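Local coordinates for group 3 allergen SMIPP-S YvT004A06 (Sarcoptes scabiei type hominis, PDB 3H7T), which has the fold of a trypsin-like serine protease but, as an inactivated protease paralogue of the scabies mite, probably lacks proteolytic activity, at residues A[53-58]-A[65-70]; A[72-77]-A[85-90]. One frame throughout, in Å; residues are numbered along the deposited sequence.

Contact 1 of 2, residues A[53-58]-A[65-70]; sequences IHYGSS and TSVMAK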
loop_
_atom_site.group_PDB
_atom_site.type_symbol
_atom_site.label_atom_id
_atom_site.label_comp_id
_atom_site.label_asym_id
_atom_site.label_seq_id
_atom_site.Cartn_x
_atom_site.Cartn_y
_atom_site.Cartn_z
ATOM N N ILE A 53 2.732 5.068 -13.301
ATOM C CA ILE A 53 1.503 4.906 -12.534
ATOM C C ILE A 53 0.399 4.457 -13.488
ATOM O O ILE A 53 0.071 5.170 -14.444
ATOM C CB ILE A 53 1.096 6.218 -11.802
ATOM C CG1 ILE A 53 2.122 6.576 -10.723
ATOM C CG2 ILE A 53 -0.286 6.096 -11.168
ATOM C CD1 ILE A 53 3.227 7.508 -11.220
ATOM N N HIS A 54 -0.167 3.281 -13.217
ATOM C CA HIS A 54 -1.207 2.689 -14.061
ATOM C C HIS A 54 -2.542 2.784 -13.335
ATOM O O HIS A 54 -2.704 2.215 -12.254
ATOM C CB HIS A 54 -0.850 1.229 -14.405
ATOM C CG HIS A 54 -1.890 0.517 -15.218
ATOM N ND1 HIS A 54 -2.130 0.810 -16.542
ATOM C CD2 HIS A 54 -2.732 -0.494 -14.900
ATOM C CE1 HIS A 54 -3.086 0.021 -17.000
ATOM N NE2 HIS A 54 -3.471 -0.777 -16.020
ATOM N N TYR A 55 -3.486 3.518 -13.928
ATOM C CA TYR A 55 -4.772 3.805 -13.293
ATOM C C TYR A 55 -5.991 3.549 -14.189
ATOM O O TYR A 55 -5.870 3.481 -15.416
ATOM C CB TYR A 55 -4.796 5.242 -12.744
ATOM C CG TYR A 55 -4.834 6.381 -13.755
ATOM C CD1 TYR A 55 -6.048 6.864 -14.245
ATOM C CD2 TYR A 55 -3.660 7.007 -14.177
ATOM C CE1 TYR A 55 -6.096 7.923 -15.142
ATOM C CE2 TYR A 55 -3.692 8.065 -15.079
ATOM C CZ TYR A 55 -4.917 8.524 -15.553
ATOM O OH TYR A 55 -4.963 9.580 -16.441
ATOM N N GLY A 56 -7.154 3.401 -13.554
ATOM C CA GLY A 56 -8.427 3.230 -14.249
ATOM C C GLY A 56 -8.672 1.868 -14.875
ATOM O O GLY A 56 -9.513 1.738 -15.759
ATOM N N SER A 57 -7.952 0.849 -14.410
ATOM C CA SER A 57 -8.112 -0.502 -14.943
ATOM C C SER A 57 -8.116 -1.561 -13.840
ATOM O O SER A 57 -7.402 -1.426 -12.847
ATOM C CB SER A 57 -7.002 -0.803 -15.955
ATOM O OG SER A 57 -7.144 -2.102 -16.500
ATOM N N SER A 58 -8.933 -2.596 -14.023
ATOM C CA SER A 58 -8.908 -3.800 -13.171
ATOM C C SER A 58 -7.664 -4.658 -13.431
ATOM O O SER A 58 -7.309 -5.525 -12.622
ATOM C CB SER A 58 -10.158 -4.654 -13.413
ATOM O OG SER A 58 -11.348 -3.937 -13.147
ATOM N N THR A 65 -4.691 3.906 -18.212
ATOM C CA THR A 65 -3.852 5.012 -18.605
ATOM C C THR A 65 -2.586 4.910 -17.778
ATOM O O THR A 65 -2.631 4.539 -16.601
ATOM C CB THR A 65 -4.572 6.343 -18.350
ATOM O OG1 THR A 65 -5.919 6.244 -18.836
ATOM C CG2 THR A 65 -3.853 7.504 -19.045
ATOM N N SER A 66 -1.456 5.196 -18.410
ATOM C CA SER A 66 -0.177 5.209 -17.722
ATOM C C SER A 66 0.391 6.613 -17.783
ATOM O O SER A 66 0.273 7.300 -18.796
ATOM C CB SER A 66 0.788 4.207 -18.346
ATOM O OG SER A 66 0.260 2.889 -18.272
ATOM N N VAL A 67 0.986 7.037 -16.676
ATOM C CA VAL A 67 1.560 8.367 -16.557
ATOM C C VAL A 67 2.884 8.226 -15.815
ATOM O O VAL A 67 2.982 7.480 -14.830
ATOM C CB VAL A 67 0.579 9.352 -15.849
ATOM C CG1 VAL A 67 0.244 8.891 -14.427
ATOM C CG2 VAL A 67 1.120 10.778 -15.849
ATOM N N MET A 68 3.903 8.917 -16.312
ATOM C CA MET A 68 5.240 8.848 -15.740
ATOM C C MET A 68 5.298 9.601 -14.412
ATOM O O MET A 68 4.540 10.549 -14.191
ATOM C CB MET A 68 6.251 9.443 -16.725
ATOM C CG MET A 68 7.506 8.602 -16.949
ATOM S SD MET A 68 7.156 6.903 -17.473
ATOM C CE MET A 68 8.543 6.573 -18.563
ATOM N N ALA A 69 6.190 9.166 -13.526
ATOM C CA ALA A 69 6.462 9.904 -12.292
ATOM C C ALA A 69 7.358 11.099 -12.587
ATOM O O ALA A 69 8.212 11.038 -13.475
ATOM C CB ALA A 69 7.113 9.007 -11.269
ATOM N N LYS A 70 7.151 12.177 -11.837
ATOM C CA LYS A 70 7.986 13.371 -11.924
ATOM C C LYS A 70 8.940 13.452 -10.732
ATOM O O LYS A 70 10.147 13.603 -10.914
ATOM C CB LYS A 70 7.111 14.625 -11.998
ATOM C CG LYS A 70 7.878 15.923 -12.216
ATOM C CD LYS A 70 6.963 17.032 -12.717
ATOM C CE LYS A 70 6.060 17.563 -11.615
ATOM N NZ LYS A 70 5.121 18.597 -12.130
#

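Contact 2 of 2, residues A[72-77]-A[85-90]; sequences IYIVRY and NYAVIE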
loop_
_atom_site.group_PDB
_atom_site.type_symbol
_atom_site.label_atom_id
_atom_site.label_comp_id
_atom_site.label_asym_id
_atom_site.label_seq_id
_atom_site.Cartn_x
_atom_site.Cartn_y
_atom_site.Cartn_z
ATOM N N ILE A 72 9.732 11.851 -6.528
ATOM C CA ILE A 72 9.515 10.834 -5.510
ATOM C C ILE A 72 9.865 11.428 -4.143
ATOM O O ILE A 72 10.961 11.956 -3.955
ATOM C CB ILE A 72 10.398 9.578 -5.746
ATOM C CG1 ILE A 72 10.213 8.998 -7.164
ATOM C CG2 ILE A 72 10.152 8.518 -4.666
ATOM C CD1 ILE A 72 8.776 8.676 -7.559
ATOM N N TYR A 73 8.938 11.328 -3.197
ATOM C CA TYR A 73 9.159 11.838 -1.843
ATOM C C TYR A 73 9.238 10.691 -0.860
ATOM O O TYR A 73 8.281 9.927 -0.712
ATOM C CB TYR A 73 8.046 12.807 -1.443
ATOM C CG TYR A 73 7.915 13.966 -2.393
ATOM C CD1 TYR A 73 8.554 15.181 -2.133
ATOM C CD2 TYR A 73 7.166 13.849 -3.566
ATOM C CE1 TYR A 73 8.441 16.250 -3.014
ATOM C CE2 TYR A 73 7.047 14.911 -4.448
ATOM C CZ TYR A 73 7.686 16.108 -4.165
ATOM O OH TYR A 73 7.573 17.160 -5.044
ATOM N N ILE A 74 10.398 10.569 -0.217
ATOM C CA ILE A 74 10.646 9.583 0.829
ATOM C C ILE A 74 10.976 10.353 2.112
ATOM O O ILE A 74 11.780 11.289 2.086
ATOM C CB ILE A 74 11.852 8.674 0.477
ATOM C CG1 ILE A 74 11.759 8.135 -0.963
ATOM C CG2 ILE A 74 12.028 7.567 1.520
ATOM C CD1 ILE A 74 11.227 6.709 -1.108
ATOM N N VAL A 75 10.357 9.967 3.226
ATOM C CA VAL A 75 10.615 10.629 4.515
ATOM C C VAL A 75 11.194 9.660 5.549
ATOM O O VAL A 75 10.462 9.072 6.352
ATOM C CB VAL A 75 9.349 11.345 5.073
ATOM C CG1 VAL A 75 9.706 12.226 6.286
ATOM C CG2 VAL A 75 8.677 12.178 3.992
ATOM N N ARG A 76 12.517 9.503 5.507
ATOM C CA ARG A 76 13.285 8.707 6.480
ATOM C C ARG A 76 12.964 7.202 6.485
ATOM O O ARG A 76 12.923 6.564 7.543
ATOM C CB ARG A 76 13.187 9.312 7.896
ATOM C CG ARG A 76 13.586 10.804 7.977
ATOM C CD ARG A 76 15.021 11.026 7.478
ATOM N NE ARG A 76 15.987 10.243 8.250
ATOM C CZ ARG A 76 17.222 9.954 7.848
ATOM N NH1 ARG A 76 18.021 9.231 8.626
ATOM N NH2 ARG A 76 17.662 10.382 6.669
ATOM N N TYR A 77 12.758 6.626 5.302
ATOM C CA TYR A 77 12.584 5.176 5.215
ATOM C C TYR A 77 13.810 4.464 5.780
ATOM O O TYR A 77 14.937 4.786 5.408
ATOM C CB TYR A 77 12.345 4.729 3.772
ATOM C CG TYR A 77 12.239 3.227 3.604
ATOM C CD1 TYR A 77 11.377 2.468 4.404
ATOM C CD2 TYR A 77 12.972 2.567 2.617
ATOM C CE1 TYR A 77 11.270 1.088 4.237
ATOM C CE2 TYR A 77 12.872 1.183 2.442
ATOM C CZ TYR A 77 12.023 0.459 3.252
ATOM O OH TYR A 77 11.926 -0.890 3.087
ATOM N N ASN A 85 7.704 3.225 6.117
ATOM C CA ASN A 85 7.669 2.594 4.803
ATOM C C ASN A 85 6.537 3.154 3.929
ATOM O O ASN A 85 5.556 2.467 3.634
ATOM C CB ASN A 85 7.561 1.073 4.991
ATOM C CG ASN A 85 7.603 0.296 3.685
ATOM O OD1 ASN A 85 7.945 0.825 2.626
ATOM N ND2 ASN A 85 7.243 -0.981 3.764
ATOM N N TYR A 86 6.677 4.418 3.535
ATOM C CA TYR A 86 5.769 5.025 2.563
ATOM C C TYR A 86 6.526 5.947 1.612
ATOM O O TYR A 86 7.596 6.476 1.948
ATOM C CB TYR A 86 4.629 5.774 3.260
ATOM C CG TYR A 86 5.093 6.986 4.052
ATOM C CD1 TYR A 86 4.945 8.271 3.538
ATOM C CD2 TYR A 86 5.677 6.841 5.308
ATOM C CE1 TYR A 86 5.373 9.388 4.257
ATOM C CE2 TYR A 86 6.114 7.948 6.032
ATOM C CZ TYR A 86 5.952 9.218 5.500
ATOM O OH TYR A 86 6.376 10.320 6.206
ATOM N N ALA A 87 5.984 6.110 0.408
ATOM C CA ALA A 87 6.512 7.106 -0.520
ATOM C C ALA A 87 5.385 7.809 -1.238
ATOM O O ALA A 87 4.334 7.220 -1.494
ATOM C CB ALA A 87 7.463 6.476 -1.517
ATOM N N VAL A 88 5.601 9.079 -1.551
ATOM C CA VAL A 88 4.626 9.821 -2.322
ATOM C C VAL A 88 5.208 10.126 -3.686
ATOM O O VAL A 88 6.336 10.613 -3.809
ATOM C CB VAL A 88 4.144 11.097 -1.605
ATOM C CG1 VAL A 88 3.201 11.886 -2.500
ATOM C CG2 VAL A 88 3.457 10.730 -0.292
ATOM N N ILE A 89 4.428 9.805 -4.706
ATOM C CA ILE A 89 4.838 9.996 -6.080
ATOM C C ILE A 89 4.026 11.136 -6.669
ATOM O O ILE A 89 2.795 11.143 -6.586
ATOM C CB ILE A 89 4.644 8.700 -6.914
ATOM C CG1 ILE A 89 5.464 7.548 -6.314
ATOM C CG2 ILE A 89 5.037 8.938 -8.373
ATOM C CD1 ILE A 89 5.091 6.147 -6.847
ATOM N N GLU A 90 4.722 12.118 -7.232
ATOM C CA GLU A 90 4.061 13.161 -8.008
ATOM C C GLU A 90 4.124 12.777 -9.484
ATOM O O GLU A 90 5.182 12.392 -9.981
ATOM C CB GLU A 90 4.710 14.529 -7.763
ATOM C CG GLU A 90 4.063 15.661 -8.552
ATOM C CD GLU A 90 4.656 17.028 -8.254
ATOM O OE1 GLU A 90 5.554 17.142 -7.388
ATOM O OE2 GLU A 90 4.204 18.002 -8.888
HETATM O O HOH W 1 8.309 9.631 7.889
HETATM O O HOH W 2 9.180 7.536 3.877
#

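Contact 1 of 2, residues A[53-58]-A[65-70]
Ile53 and Val67 face each other as an antiparallel hydrogen-bonded pair. Ile53 N gives a nearly straight hydrogen bond to Val67 O (2.9 Å), and Val67 N returns one to Ile53 O that is longer and more bent, 150° at the hydrogen. On the same face of the sheet, Val67 CG1 packs at 3.8 Å from Ile53 CB. The CD1 methyl of Ile53 also comes within 4.2 Å of Ala69 CB.

His54 lies on the other face beside Ser66, in a non-hydrogen-bonded pair. Ser66 OG comes up to the edge of the imidazole, near its plane, 3.6 Å from His54 ND1. That nitrogen is buried with no partner in the model, whereas His54 NE2 makes weak hydrogen bonds to Tyr59 O and Thr62 O in the connecting loop. The two strands form a beta hairpin within the six-stranded antiparallel barrel, one of the two beta domains of the trypsin fold.

Tyr55 is tied to Thr65 by reciprocal backbone bonds. Its CG sits between the backbone N and the carbonyl carbon (chi1 70°), and the ring runs alongside the Thr65 side chain, pointing the same way. Thr65 CB rests over one ring face in a CH-pi contact, 3.9 Å from the centroid and displaced toward the rim. Thr65 CG2 lies 3.5 Å from Tyr55 OH, a hydroxyl held by a hydrogen bond with Lys96 N. At the ring edge, Tyr55 CE2 meets Val67 CG1 at 4.1 Å.

Contact 2 of 2, residues A[72-77]-A[85-90]
Tyr73 and Val88 form the hydrogen-bonded pair between two strands running antiparallel at 162°, with Tyr73 N to Val88 O at 2.8 Å and Val88 N to Tyr73 O at 2.9 Å. These are neighbouring strands of the six-stranded barrel of the trypsin fold. On the face that carries Ile72 and Ile89, the two side chains lie side by side, and Ile72 CD1 packs on Ile89 CG1 at 3.7 Å. On the other face Tyr73 also touches Ile227 of helix 221-228. Tyr73 OH donates to Glu90 OE1 (3.1 Å), nearly along the C-O axis of the carboxylate, whose plane is only 17° from that of the ring. Glu90 has CG anti to the backbone N (chi1 180°), and the chain stays extended beyond CG, with the carboxylate at its end meeting the tyrosine.

Further on, the strands part and water fills in. One water accepts from Val75 N and donates to Tyr86 O, sitting over the centre of the Tyr86 ring. Near the ring's hydroxyl end, Val75 CB lies 3.3 Å from Tyr86 OH. A second water lies 2.7 Å from both Val75 O, to which it donates, and Tyr86 OH.

Overall arrangement
Contacts 1 and 2 share strand 65-74, which pairs first with strand 51-55 and then with strand 87-91, three successive strands of one barrel. Contact 1 sits farther out: its hairpin has exposed residues at Thr65, Ser66 and Met68, and its backbone ladder is unbroken across the paired residues. Contact 2 is buried, and its ladder gives way to two water bridges, one of them using the Tyr86 hydroxyl, where the strands separate. The two meet on one apolar patch, where Ile89 CG2 packs against both Ala69 CB (3.6 Å) and Ile53 CD1 (3.7 Å). A long, weak ion pair between Lys70 NZ and Glu90 OE2 adds a polar tie between them.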